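Local coordinates for putative pachytene checkpoint protein 2 (Caenorhabditis elegans, PDB 4XGU) that hydrolyses ATP as a six-subunit AAA+ protein remodeller and probably plays a key role in chromosome recombination during meiosis, at residues B[172-177]-B[293-298]; B[207-212]-B[248-253]; B[344-349]-B[404-409]; B[351-356]-B[366-371]. All blocks are in the same frame, centred on the assembly; numbering follows the deposited sequence.

Contact 1 of 4, residues B[172-177]-B[293-298]; sequences NRLILL and VLILCT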
loop_
_atom_site.group_PDB
_atom_site.type_symbol
_atom_site.label_atom_id
_atom_site.label_comp_id
_atom_site.label_asym_id
_atom_site.label_seq_id
_atom_site.Cartn_x
_atom_site.Cartn_y
_atom_site.Cartn_z
ATOM N N ASN B 172 0.206 -34.690 -8.105
ATOM C CA ASN B 172 0.931 -33.558 -7.534
ATOM C C ASN B 172 1.947 -33.944 -6.464
ATOM O O ASN B 172 2.892 -33.198 -6.210
ATOM C CB ASN B 172 -0.053 -32.544 -6.945
ATOM C CG ASN B 172 -0.695 -31.669 -8.002
ATOM O OD1 ASN B 172 -0.093 -31.381 -9.036
ATOM N ND2 ASN B 172 -1.922 -31.234 -7.743
ATOM N N ARG B 173 1.734 -35.099 -5.837
ATOM C CA ARG B 173 2.578 -35.588 -4.743
ATOM C C ARG B 173 2.530 -34.678 -3.521
ATOM O O ARG B 173 3.403 -34.744 -2.657
ATOM C CB ARG B 173 4.032 -35.755 -5.200
ATOM C CG ARG B 173 4.542 -37.180 -5.128
ATOM C CD ARG B 173 4.491 -37.868 -6.477
ATOM N NE ARG B 173 5.468 -37.316 -7.410
ATOM C CZ ARG B 173 5.632 -37.748 -8.657
ATOM N NH1 ARG B 173 4.883 -38.740 -9.117
ATOM N NH2 ARG B 173 6.544 -37.188 -9.442
ATOM N N LEU B 174 1.507 -33.832 -3.449
ATOM C CA LEU B 174 1.310 -32.961 -2.295
ATOM C C LEU B 174 -0.044 -33.249 -1.666
ATOM O O LEU B 174 -1.014 -33.525 -2.368
ATOM C CB LEU B 174 1.418 -31.484 -2.702
ATOM C CG LEU B 174 1.473 -30.410 -1.604
ATOM C CD1 LEU B 174 2.246 -29.194 -2.084
ATOM C CD2 LEU B 174 0.083 -29.984 -1.155
ATOM N N ILE B 175 -0.111 -33.189 -0.343
ATOM C CA ILE B 175 -1.379 -33.361 0.358
ATOM C C ILE B 175 -1.540 -32.283 1.431
ATOM O O ILE B 175 -0.580 -31.926 2.112
ATOM C CB ILE B 175 -1.484 -34.762 0.989
ATOM C CG1 ILE B 175 -2.693 -34.845 1.921
ATOM C CG2 ILE B 175 -0.211 -35.105 1.739
ATOM C CD1 ILE B 175 -2.713 -36.079 2.788
ATOM N N LEU B 176 -2.758 -31.762 1.564
ATOM C CA LEU B 176 -3.039 -30.669 2.485
ATOM C C LEU B 176 -4.146 -31.010 3.481
ATOM O O LEU B 176 -5.254 -31.376 3.092
ATOM C CB LEU B 176 -3.420 -29.417 1.696
ATOM C CG LEU B 176 -3.829 -28.168 2.470
ATOM C CD1 LEU B 176 -2.632 -27.565 3.174
ATOM C CD2 LEU B 176 -4.463 -27.163 1.527
ATOM N N LEU B 177 -3.836 -30.887 4.768
ATOM C CA LEU B 177 -4.824 -31.062 5.829
ATOM C C LEU B 177 -5.107 -29.721 6.493
ATOM O O LEU B 177 -4.179 -29.005 6.865
ATOM C CB LEU B 177 -4.332 -32.064 6.869
ATOM C CG LEU B 177 -4.020 -33.481 6.388
ATOM C CD1 LEU B 177 -3.410 -34.299 7.517
ATOM C CD2 LEU B 177 -5.275 -34.152 5.859
ATOM N N VAL B 293 9.198 -39.199 -3.477
ATOM C CA VAL B 293 9.028 -38.111 -2.524
ATOM C C VAL B 293 7.550 -37.855 -2.257
ATOM O O VAL B 293 6.717 -38.043 -3.137
ATOM C CB VAL B 293 9.696 -36.821 -3.036
ATOM C CG1 VAL B 293 9.430 -35.669 -2.098
ATOM C CG2 VAL B 293 11.189 -37.029 -3.196
ATOM N N LEU B 294 7.224 -37.441 -1.038
ATOM C CA LEU B 294 5.852 -37.107 -0.688
ATOM C C LEU B 294 5.827 -35.970 0.327
ATOM O O LEU B 294 6.441 -36.067 1.390
ATOM C CB LEU B 294 5.140 -38.336 -0.132
ATOM C CG LEU B 294 3.625 -38.241 -0.016
ATOM C CD1 LEU B 294 3.036 -37.929 -1.374
ATOM C CD2 LEU B 294 3.078 -39.545 0.521
ATOM N N ILE B 295 5.122 -34.890 0.005
ATOM C CA ILE B 295 5.099 -33.731 0.892
ATOM C C ILE B 295 3.720 -33.524 1.519
ATOM O O ILE B 295 2.695 -33.567 0.837
ATOM C CB ILE B 295 5.545 -32.453 0.150
ATOM C CG1 ILE B 295 4.664 -32.188 -1.065
ATOM C CG2 ILE B 295 6.981 -32.592 -0.321
ATOM C CD1 ILE B 295 5.220 -31.126 -1.989
ATOM N N LEU B 296 3.707 -33.318 2.832
ATOM C CA LEU B 296 2.461 -33.178 3.577
ATOM C C LEU B 296 2.394 -31.829 4.283
ATOM O O LEU B 296 3.347 -31.417 4.942
ATOM C CB LEU B 296 2.310 -34.308 4.601
ATOM C CG LEU B 296 2.354 -35.758 4.109
ATOM C CD1 LEU B 296 3.776 -36.299 4.086
ATOM C CD2 LEU B 296 1.465 -36.628 4.973
ATOM N N CYS B 297 1.262 -31.148 4.146
ATOM C CA CYS B 297 1.086 -29.827 4.738
ATOM C C CYS B 297 -0.109 -29.788 5.687
ATOM O O CYS B 297 -1.102 -30.486 5.482
ATOM C CB CYS B 297 0.911 -28.775 3.641
ATOM S SG CYS B 297 2.259 -28.717 2.441
ATOM N N THR B 298 -0.006 -28.969 6.727
ATOM C CA THR B 298 -1.119 -28.764 7.642
ATOM C C THR B 298 -1.331 -27.273 7.879
ATOM O O THR B 298 -0.371 -26.523 8.038
ATOM C CB THR B 298 -0.896 -29.489 8.989
ATOM O OG1 THR B 298 -1.878 -29.055 9.938
ATOM C CG2 THR B 298 0.484 -29.190 9.540
#
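L174 to L177 pair in parallel with I295 to T298, two adjoining strands of the RecA-like AAA+ core sheet, the first of which leads straight into the P-loop. Four backbone bonds fix the register: I295 N to R173 O (3.2 Å), I175 N to I295 O, C297 N to I175 O and L177 N to C297 O; I295, I175 and C297 each use both N and O. Apolar packing divides between two faces. On the face lined by L174, L176, I295 and C297, CG1 of I295 sits between its backbone N and carbonyl carbon (chi1 57°), and CD1 beyond it meets L174 CD1 at 3.5 Å, beneath helix 275-288. An alanine at L174 would probably leave I295 CD1 without its nearest partner and open a gap beside I284 of that helix. On the other face I175 CG2 packs against L296 CG at 3.6 Å, the two side chains lying alongside each other, with helix 185-199 over L177 and L296. Polar groups gather at the ends. The R173 guanidinium turns to R288 O through NE, and T298, near the bound ADP, touches L177 O with its CA-H at a CA to O distance of 3.2 Å.

Contact 2 of 4, residues B[207-212]-B[248-253]; sequences SVMLEI and FVLIDE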
loop_
_atom_site.group_PDB
_atom_site.type_symbol
_atom_site.label_atom_id
_atom_site.label_comp_id
_atom_site.label_asym_id
_atom_site.label_seq_id
_atom_site.Cartn_x
_atom_site.Cartn_y
_atom_site.Cartn_z
ATOM N N SER B 207 13.719 -45.355 4.579
ATOM C CA SER B 207 12.686 -44.324 4.539
ATOM C C SER B 207 12.951 -43.228 5.566
ATOM O O SER B 207 13.158 -43.507 6.746
ATOM C CB SER B 207 11.306 -44.942 4.771
ATOM O OG SER B 207 10.293 -43.955 4.720
ATOM N N VAL B 208 12.947 -41.979 5.108
ATOM C CA VAL B 208 13.216 -40.839 5.980
ATOM C C VAL B 208 12.088 -39.815 5.918
ATOM O O VAL B 208 11.324 -39.778 4.954
ATOM C CB VAL B 208 14.544 -40.141 5.610
ATOM C CG1 VAL B 208 15.727 -41.072 5.843
ATOM C CG2 VAL B 208 14.510 -39.664 4.164
ATOM N N MET B 209 11.985 -38.987 6.953
ATOM C CA MET B 209 11.021 -37.890 6.963
ATOM C C MET B 209 11.645 -36.606 7.481
ATOM O O MET B 209 12.272 -36.591 8.539
ATOM C CB MET B 209 9.793 -38.234 7.807
ATOM C CG MET B 209 8.990 -37.003 8.250
ATOM S SD MET B 209 7.354 -37.391 8.915
ATOM C CE MET B 209 7.009 -35.914 9.860
ATOM N N LEU B 210 11.459 -35.530 6.725
ATOM C CA LEU B 210 11.938 -34.210 7.109
ATOM C C LEU B 210 10.785 -33.322 7.546
ATOM O O LEU B 210 9.873 -33.042 6.770
ATOM C CB LEU B 210 12.697 -33.561 5.955
ATOM C CG LEU B 210 14.138 -34.049 5.827
ATOM C CD1 LEU B 210 14.721 -33.672 4.482
ATOM C CD2 LEU B 210 14.977 -33.470 6.956
ATOM N N GLU B 211 10.831 -32.885 8.799
ATOM C CA GLU B 211 9.782 -32.041 9.347
ATOM C C GLU B 211 10.239 -30.591 9.450
ATOM O O GLU B 211 11.298 -30.303 10.005
ATOM C CB GLU B 211 9.345 -32.559 10.717
ATOM C CG GLU B 211 8.214 -31.764 11.341
ATOM C CD GLU B 211 7.758 -32.341 12.664
ATOM O OE1 GLU B 211 8.377 -33.320 13.134
ATOM O OE2 GLU B 211 6.776 -31.812 13.230
ATOM N N ILE B 212 9.433 -29.682 8.912
ATOM C CA ILE B 212 9.760 -28.261 8.910
ATOM C C ILE B 212 8.727 -27.454 9.697
ATOM O O ILE B 212 7.541 -27.786 9.692
ATOM C CB ILE B 212 9.843 -27.708 7.470
ATOM C CG1 ILE B 212 10.621 -28.667 6.568
ATOM C CG2 ILE B 212 10.477 -26.328 7.455
ATOM C CD1 ILE B 212 10.694 -28.220 5.120
ATOM N N PHE B 248 9.685 -38.042 3.194
ATOM C CA PHE B 248 8.450 -37.363 3.556
ATOM C C PHE B 248 8.762 -35.960 4.041
ATOM O O PHE B 248 9.641 -35.770 4.879
ATOM C CB PHE B 248 7.698 -38.134 4.642
ATOM C CG PHE B 248 7.076 -39.412 4.166
ATOM C CD1 PHE B 248 7.796 -40.596 4.176
ATOM C CD2 PHE B 248 5.766 -39.435 3.722
ATOM C CE1 PHE B 248 7.222 -41.779 3.743
ATOM C CE2 PHE B 248 5.185 -40.612 3.288
ATOM C CZ PHE B 248 5.914 -41.787 3.299
ATOM N N VAL B 249 8.045 -34.973 3.519
ATOM C CA VAL B 249 8.241 -33.607 3.977
ATOM C C VAL B 249 6.983 -33.082 4.645
ATOM O O VAL B 249 5.952 -32.903 3.999
ATOM C CB VAL B 249 8.637 -32.675 2.826
ATOM C CG1 VAL B 249 8.764 -31.247 3.327
ATOM C CG2 VAL B 249 9.938 -33.142 2.193
ATOM N N LEU B 250 7.073 -32.852 5.950
ATOM C CA LEU B 250 5.961 -32.292 6.702
ATOM C C LEU B 250 6.175 -30.801 6.931
ATOM O O LEU B 250 7.266 -30.371 7.304
ATOM C CB LEU B 250 5.793 -33.017 8.038
ATOM C CG LEU B 250 4.721 -32.450 8.970
ATOM C CD1 LEU B 250 3.357 -32.512 8.307
ATOM C CD2 LEU B 250 4.708 -33.189 10.295
ATOM N N ILE B 251 5.129 -30.016 6.697
ATOM C CA ILE B 251 5.190 -28.573 6.894
ATOM C C ILE B 251 4.045 -28.113 7.798
ATOM O O ILE B 251 2.874 -28.215 7.433
ATOM C CB ILE B 251 5.137 -27.826 5.549
ATOM C CG1 ILE B 251 6.315 -28.248 4.667
ATOM C CG2 ILE B 251 5.147 -26.323 5.768
ATOM C CD1 ILE B 251 6.166 -27.869 3.216
ATOM N N ASP B 252 4.392 -27.613 8.979
ATOM C CA ASP B 252 3.400 -27.211 9.970
ATOM C C ASP B 252 3.128 -25.711 9.931
ATOM O O ASP B 252 4.002 -24.932 9.552
ATOM C CB ASP B 252 3.856 -27.619 11.371
ATOM C CG ASP B 252 4.121 -29.107 11.487
ATOM O OD1 ASP B 252 3.299 -29.898 10.978
ATOM O OD2 ASP B 252 5.151 -29.486 12.084
ATOM N N GLU B 253 1.919 -25.323 10.340
ATOM C CA GLU B 253 1.500 -23.921 10.371
ATOM C C GLU B 253 1.823 -23.199 9.070
ATOM O O GLU B 253 2.460 -22.146 9.081
ATOM C CB GLU B 253 2.158 -23.188 11.543
ATOM C CG GLU B 253 1.527 -23.473 12.892
ATOM C CD GLU B 253 1.220 -22.202 13.668
ATOM O OE1 GLU B 253 1.855 -21.162 13.387
ATOM O OE2 GLU B 253 0.336 -22.243 14.551
#
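M209 has CG anti to its backbone N (chi1 160°) and an extended chain beyond, and its terminal CE rests 3.6 Å from L250 CD2 and equally close to L250 CB. Nearer the backbone the same methionine crosses F248 at about a right angle, M209 CB standing 3.8 Å from F248 CB. On the opposite face I212 CD1 approaches V249 CG1 at 4.0 Å and, more loosely, I251 CG1. Between the faces runs a parallel ladder in which L210 and I212 give their N-H to F248 O and L250 O, and F248, L250 and D252 give theirs to V208 O, L210 O and I212 O. The F248 ring turns its edge to S207 OG, 3.9 Å from CE1, with V208 O also close to the ring plane.

At the C-terminal end of the ladder is a buried acidic pair. E211 OE2 and D252 OD2 come within 3.1 Å as two acceptors without a bond, their carboxylate planes nearly perpendicular (85°), while E211 OE1 accepts from W125 NE1. D252 and E253 follow directly on strand 245-251, a placement consistent with the Walker B motif of AAA+ ATPases, and D252 touches T186 of the P-loop. Helix 228-241 covers L210, I212 and V249, helix 185-199 packs on M209 and E211, and strands 123-127 and 293-299 flank the pair.

Contact 3 of 4, residues B[344-349]-B[404-409]; sequences VIDNEV and TLPNCM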
loop_
_atom_site.group_PDB
_atom_site.type_symbol
_atom_site.label_atom_id
_atom_site.label_comp_id
_atom_site.label_asym_id
_atom_site.label_seq_id
_atom_site.Cartn_x
_atom_site.Cartn_y
_atom_site.Cartn_z
ATOM N N VAL B 344 -6.911 -45.314 37.903
ATOM C CA VAL B 344 -8.332 -45.533 38.145
ATOM C C VAL B 344 -8.613 -47.011 38.415
ATOM O O VAL B 344 -8.592 -47.835 37.500
ATOM C CB VAL B 344 -9.189 -45.054 36.954
ATOM C CG1 VAL B 344 -10.645 -45.454 37.147
ATOM C CG2 VAL B 344 -9.064 -43.547 36.785
ATOM N N ILE B 345 -8.860 -47.338 39.680
ATOM C CA ILE B 345 -9.178 -48.708 40.074
ATOM C C ILE B 345 -10.529 -48.763 40.776
ATOM O O ILE B 345 -10.816 -47.951 41.656
ATOM C CB ILE B 345 -8.099 -49.308 41.010
ATOM C CG1 ILE B 345 -6.748 -49.394 40.296
ATOM C CG2 ILE B 345 -8.516 -50.683 41.509
ATOM C CD1 ILE B 345 -5.653 -50.012 41.141
ATOM N N ASP B 346 -11.358 -49.721 40.372
ATOM C CA ASP B 346 -12.649 -49.935 41.008
ATOM C C ASP B 346 -13.054 -51.400 40.892
ATOM O O ASP B 346 -13.280 -51.907 39.794
ATOM C CB ASP B 346 -13.717 -49.031 40.386
ATOM C CG ASP B 346 -14.988 -48.969 41.216
ATOM O OD1 ASP B 346 -15.547 -50.034 41.546
ATOM O OD2 ASP B 346 -15.429 -47.847 41.542
ATOM N N ASN B 347 -13.140 -52.075 42.033
ATOM C CA ASN B 347 -13.566 -53.466 42.065
ATOM C C ASN B 347 -15.062 -53.607 42.338
ATOM O O ASN B 347 -15.622 -54.693 42.196
ATOM C CB ASN B 347 -12.766 -54.244 43.111
ATOM C CG ASN B 347 -11.390 -54.639 42.613
ATOM O OD1 ASN B 347 -10.374 -54.275 43.204
ATOM N ND2 ASN B 347 -11.352 -55.388 41.516
ATOM N N GLU B 348 -15.703 -52.508 42.726
ATOM C CA GLU B 348 -17.142 -52.512 42.979
ATOM C C GLU B 348 -17.928 -52.714 41.687
ATOM O O GLU B 348 -18.969 -53.369 41.675
ATOM C CB GLU B 348 -17.576 -51.206 43.651
ATOM C CG GLU B 348 -16.997 -50.979 45.037
ATOM C CD GLU B 348 -17.388 -49.629 45.613
ATOM O OE1 GLU B 348 -17.907 -48.789 44.848
ATOM O OE2 GLU B 348 -17.180 -49.409 46.826
ATOM N N VAL B 349 -17.420 -52.142 40.600
ATOM C CA VAL B 349 -18.083 -52.215 39.302
ATOM C C VAL B 349 -17.296 -53.125 38.351
ATOM O O VAL B 349 -16.069 -53.047 38.277
ATOM C CB VAL B 349 -18.256 -50.799 38.691
ATOM C CG1 VAL B 349 -16.922 -50.080 38.602
ATOM C CG2 VAL B 349 -18.917 -50.865 37.331
ATOM N N THR B 404 -12.035 -43.907 42.297
ATOM C CA THR B 404 -13.127 -44.835 42.030
ATOM C C THR B 404 -13.833 -44.415 40.745
ATOM O O THR B 404 -13.803 -43.243 40.372
ATOM C CB THR B 404 -14.143 -44.878 43.191
ATOM O OG1 THR B 404 -15.003 -43.734 43.125
ATOM C CG2 THR B 404 -13.421 -44.893 44.532
ATOM N N LEU B 405 -14.461 -45.368 40.065
ATOM C CA LEU B 405 -15.148 -45.076 38.808
ATOM C C LEU B 405 -16.303 -44.070 38.962
ATOM O O LEU B 405 -16.434 -43.169 38.128
ATOM C CB LEU B 405 -15.658 -46.373 38.166
ATOM C CG LEU B 405 -15.976 -46.320 36.669
ATOM C CD1 LEU B 405 -15.727 -47.668 36.041
ATOM C CD2 LEU B 405 -17.412 -45.898 36.411
ATOM N N PRO B 406 -17.150 -44.216 40.005
ATOM C CA PRO B 406 -18.201 -43.201 40.156
ATOM C C PRO B 406 -17.651 -41.797 40.396
ATOM O O PRO B 406 -18.177 -40.832 39.842
ATOM C CB PRO B 406 -18.985 -43.689 41.378
ATOM C CG PRO B 406 -18.756 -45.154 41.406
ATOM C CD PRO B 406 -17.338 -45.327 40.958
ATOM N N ASN B 407 -16.606 -41.687 41.210
ATOM C CA ASN B 407 -15.981 -40.394 41.462
ATOM C C ASN B 407 -15.252 -39.872 40.230
ATOM O O ASN B 407 -15.214 -38.665 39.984
ATOM C CB ASN B 407 -15.015 -40.485 42.644
ATOM C CG ASN B 407 -15.481 -39.675 43.835
ATOM O OD1 ASN B 407 -16.189 -38.679 43.683
ATOM N ND2 ASN B 407 -15.086 -40.096 45.032
ATOM N N CYS B 408 -14.677 -40.791 39.461
ATOM C CA CYS B 408 -13.963 -40.447 38.237
ATOM C C CYS B 408 -14.852 -39.688 37.260
ATOM O O CYS B 408 -14.430 -38.706 36.652
ATOM C CB CYS B 408 -13.418 -41.708 37.572
ATOM S SG CYS B 408 -12.868 -41.460 35.878
ATOM N N MET B 409 -16.087 -40.158 37.115
ATOM C CA MET B 409 -17.069 -39.498 36.268
ATOM C C MET B 409 -17.389 -38.107 36.809
ATOM O O MET B 409 -17.555 -37.154 36.046
ATOM C CB MET B 409 -18.339 -40.345 36.175
ATOM C CG MET B 409 -18.809 -40.619 34.758
ATOM S SD MET B 409 -17.552 -41.384 33.717
ATOM C CE MET B 409 -17.121 -42.817 34.694
#
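D346 divides its carboxylate between its own loop and the start of helix 405-420. OD1 accepts from V349 N at 3.0 Å, met from 36° above the carboxylate plane, which makes an Asx motif, and E348 N adds a weak bond to the same oxygen. OD2 reaches across to L405 N, also at 3.0 Å, through its anti lone pair (N-H...O angle 149°). The carboxylate stands tip to tip with P406, D346 OD2 lying 3.2 Å from P406 CD. T404, the N-cap residue, serves the next amide, its OG1 accepting from N407 N at 3.2 Å. The first turn is thus provided for: L405 N is held by D346, P406 has no N-H to offer, and N407 N is held by the cap. A negative charge here would probably be steadied by the helix N-terminus.

An alanine in place of D346 would probably leave L405 N and V349 N without these acceptors and set the loop free to shift from the helix end. Beside the carboxylate, V349 and L405 cross at about a right angle, V349 CG1 touching L405 CD1 at 3.7 Å. Looser packing follows between V344 CG2 and C408 SG. Within the C-terminal lid domain, helix 324-340 backs this side through L338 on V344 and I335 on C408, whereas F368 of helix 367-378 packs on L405 and P406.

Contact 4 of 4, residues B[351-356]-B[366-371]; sequences TDYWPQ and NEFTEI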
loop_
_atom_site.group_PDB
_atom_site.type_symbol
_atom_site.label_atom_id
_atom_site.label_comp_id
_atom_site.label_asym_id
_atom_site.label_seq_id
_atom_site.Cartn_x
_atom_site.Cartn_y
_atom_site.Cartn_z
ATOM N N THR B 351 -16.444 -55.277 34.556
ATOM C CA THR B 351 -16.078 -54.897 33.192
ATOM C C THR B 351 -17.282 -54.628 32.290
ATOM O O THR B 351 -17.269 -53.689 31.496
ATOM C CB THR B 351 -15.209 -55.980 32.527
ATOM O OG1 THR B 351 -16.040 -57.069 32.107
ATOM C CG2 THR B 351 -14.154 -56.491 33.505
ATOM N N ASP B 352 -18.318 -55.453 32.410
ATOM C CA ASP B 352 -19.530 -55.269 31.616
ATOM C C ASP B 352 -20.215 -53.951 31.963
ATOM O O ASP B 352 -20.784 -53.279 31.099
ATOM C CB ASP B 352 -20.502 -56.435 31.829
ATOM C CG ASP B 352 -19.973 -57.743 31.279
ATOM O OD1 ASP B 352 -19.075 -57.704 30.411
ATOM O OD2 ASP B 352 -20.458 -58.811 31.715
ATOM N N TYR B 353 -20.146 -53.590 33.239
ATOM C CA TYR B 353 -20.790 -52.387 33.749
ATOM C C TYR B 353 -19.930 -51.147 33.457
ATOM O O TYR B 353 -20.445 -50.032 33.347
ATOM C CB TYR B 353 -21.049 -52.545 35.251
ATOM C CG TYR B 353 -22.172 -51.703 35.828
ATOM C CD1 TYR B 353 -22.758 -50.676 35.098
ATOM C CD2 TYR B 353 -22.642 -51.940 37.114
ATOM C CE1 TYR B 353 -23.777 -49.909 35.633
ATOM C CE2 TYR B 353 -23.661 -51.182 37.656
ATOM C CZ TYR B 353 -24.224 -50.168 36.912
ATOM O OH TYR B 353 -25.240 -49.411 37.449
ATOM N N TRP B 354 -18.620 -51.354 33.325
ATOM C CA TRP B 354 -17.706 -50.300 32.882
ATOM C C TRP B 354 -18.153 -49.748 31.529
ATOM O O TRP B 354 -18.753 -50.475 30.733
ATOM C CB TRP B 354 -16.269 -50.831 32.783
ATOM C CG TRP B 354 -15.479 -50.795 34.071
ATOM C CD1 TRP B 354 -15.813 -51.381 35.257
ATOM C CD2 TRP B 354 -14.212 -50.161 34.273
ATOM N NE1 TRP B 354 -14.837 -51.138 36.195
ATOM C CE2 TRP B 354 -13.841 -50.395 35.621
ATOM C CE3 TRP B 354 -13.353 -49.414 33.467
ATOM C CZ2 TRP B 354 -12.656 -49.905 36.164
ATOM C CZ3 TRP B 354 -12.176 -48.930 34.005
ATOM C CH2 TRP B 354 -11.838 -49.178 35.344
ATOM N N PRO B 355 -17.872 -48.460 31.267
ATOM C CA PRO B 355 -18.236 -47.853 29.982
ATOM C C PRO B 355 -17.616 -48.586 28.797
ATOM O O PRO B 355 -16.414 -48.860 28.789
ATOM C CB PRO B 355 -17.689 -46.423 30.093
ATOM C CG PRO B 355 -16.701 -46.467 31.215
ATOM C CD PRO B 355 -17.230 -47.487 32.165
ATOM N N GLN B 356 -18.447 -48.906 27.811
ATOM C CA GLN B 356 -18.018 -49.668 26.647
ATOM C C GLN B 356 -18.019 -48.790 25.403
ATOM O O GLN B 356 -18.338 -47.604 25.474
ATOM C CB GLN B 356 -18.935 -50.875 26.433
ATOM C CG GLN B 356 -19.252 -51.644 27.701
ATOM C CD GLN B 356 -18.079 -52.466 28.191
ATOM O OE1 GLN B 356 -17.292 -52.981 27.395
ATOM N NE2 GLN B 356 -17.953 -52.594 29.508
ATOM N N ASN B 366 -25.135 -48.407 28.835
ATOM C CA ASN B 366 -24.968 -48.472 30.278
ATOM C C ASN B 366 -25.126 -47.074 30.856
ATOM O O ASN B 366 -24.831 -46.090 30.177
ATOM C CB ASN B 366 -23.598 -49.053 30.640
ATOM C CG ASN B 366 -23.472 -50.530 30.297
ATOM O OD1 ASN B 366 -23.145 -51.347 31.155
ATOM N ND2 ASN B 366 -23.733 -50.877 29.041
ATOM N N GLU B 367 -25.605 -46.972 32.091
ATOM C CA GLU B 367 -25.785 -45.660 32.697
ATOM C C GLU B 367 -24.434 -44.964 32.811
ATOM O O GLU B 367 -24.320 -43.776 32.525
ATOM C CB GLU B 367 -26.462 -45.763 34.064
ATOM C CG GLU B 367 -27.265 -44.521 34.441
ATOM C CD GLU B 367 -28.471 -44.309 33.539
ATOM O OE1 GLU B 367 -29.135 -45.308 33.188
ATOM O OE2 GLU B 367 -28.752 -43.146 33.177
ATOM N N PHE B 368 -23.407 -45.713 33.206
ATOM C CA PHE B 368 -22.046 -45.184 33.231
ATOM C C PHE B 368 -21.600 -44.786 31.831
ATOM O O PHE B 368 -20.947 -43.760 31.646
ATOM C CB PHE B 368 -21.073 -46.206 33.822
ATOM C CG PHE B 368 -20.884 -46.070 35.303
ATOM C CD1 PHE B 368 -20.858 -44.819 35.898
ATOM C CD2 PHE B 368 -20.739 -47.192 36.103
ATOM C CE1 PHE B 368 -20.687 -44.686 37.263
ATOM C CE2 PHE B 368 -20.569 -47.069 37.469
ATOM C CZ PHE B 368 -20.542 -45.812 38.051
ATOM N N THR B 369 -21.955 -45.609 30.850
ATOM C CA THR B 369 -21.743 -45.269 29.450
ATOM C C THR B 369 -22.541 -44.013 29.115
ATOM O O THR B 369 -22.068 -43.132 28.396
ATOM C CB THR B 369 -22.160 -46.427 28.517
ATOM O OG1 THR B 369 -21.321 -47.563 28.754
ATOM C CG2 THR B 369 -22.052 -46.017 27.059
ATOM N N GLU B 370 -23.751 -43.930 29.663
ATOM C CA GLU B 370 -24.636 -42.795 29.424
ATOM C C GLU B 370 -24.169 -41.541 30.164
ATOM O O GLU B 370 -24.190 -40.442 29.607
ATOM C CB GLU B 370 -26.072 -43.142 29.834
ATOM C CG GLU B 370 -27.087 -42.039 29.568
ATOM C CD GLU B 370 -27.330 -41.806 28.087
ATOM O OE1 GLU B 370 -27.081 -42.731 27.286
ATOM O OE2 GLU B 370 -27.769 -40.693 27.723
ATOM N N ILE B 371 -23.753 -41.708 31.417
ATOM C CA ILE B 371 -23.265 -40.586 32.216
ATOM C C ILE B 371 -22.025 -39.974 31.571
ATOM O O ILE B 371 -21.884 -38.752 31.509
ATOM C CB ILE B 371 -22.937 -41.008 33.664
ATOM C CG1 ILE B 371 -24.208 -41.409 34.410
ATOM C CG2 ILE B 371 -22.273 -39.871 34.415
ATOM C CD1 ILE B 371 -23.943 -42.051 35.752
#
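Y353 and F368 meet in the AAA+ lid domain, where the loop 351-356 folds against the N-terminal turn of helix 367-378. Together with N366, at the N-cap position, they carry most of the contact. The two side chains cross at about a right angle, and their rings pair obliquely, planes 50° apart and centroids 5.6 Å from each other; the nearest approach is Y353 CE1 to F368 CD2, 4.1 Å. CG of Y353 is anti to the backbone N (chi1 -156°), which sets it beside its own carbonyl carbon. The carbonyl of Y353 also takes part, its O lying near the plane of the F368 ring at the edge, 4.0 Å from CD2.

N366 makes no capping bond with its side chain. As modelled, its OD1 lies 3.1 Å from D352 O, two acceptors without a bond, so the orientation of the amide is doubtful; the same oxygen is close to Y353 CA and CD1. ND2 in this placing is weakly bonded to P364 O.

Farther along, P355 and T369 both pack on Y328 of helix 324-340. Q356 folds its side chain back over its own loop, with NE2 near W354 O, although the placing of this amide is uncertain. Its backbone N is only weakly tied to the helix: T369 OG1, which lies 3.3 Å from P355 CA, accepts a fairly straight bond from Q356 N, also at 3.3 Å.

Contacts 1 and 2 lie in one sheet of the ATPase core, their centres 9 Å apart. Strands 293-299 and 245-251 are neighbours there, so the order 206-212, 245-251, 293-299, 174-178 runs through both, and L296 probably hydrogen-bonds to V249 and I251. Contact 2 is nested along the chain inside the loop closed by contact 1. Contacts 3 and 4 follow later, in the lid domain, with 4 nested inside 3 and their centres 11 Å apart; W354 NE1 probably hydrogen-bonds to V349 O between them. The two pairs are over 40 Å apart between centres, on opposite sides of the chain's centre, one near the nucleotide and the other within the lid's helical packing.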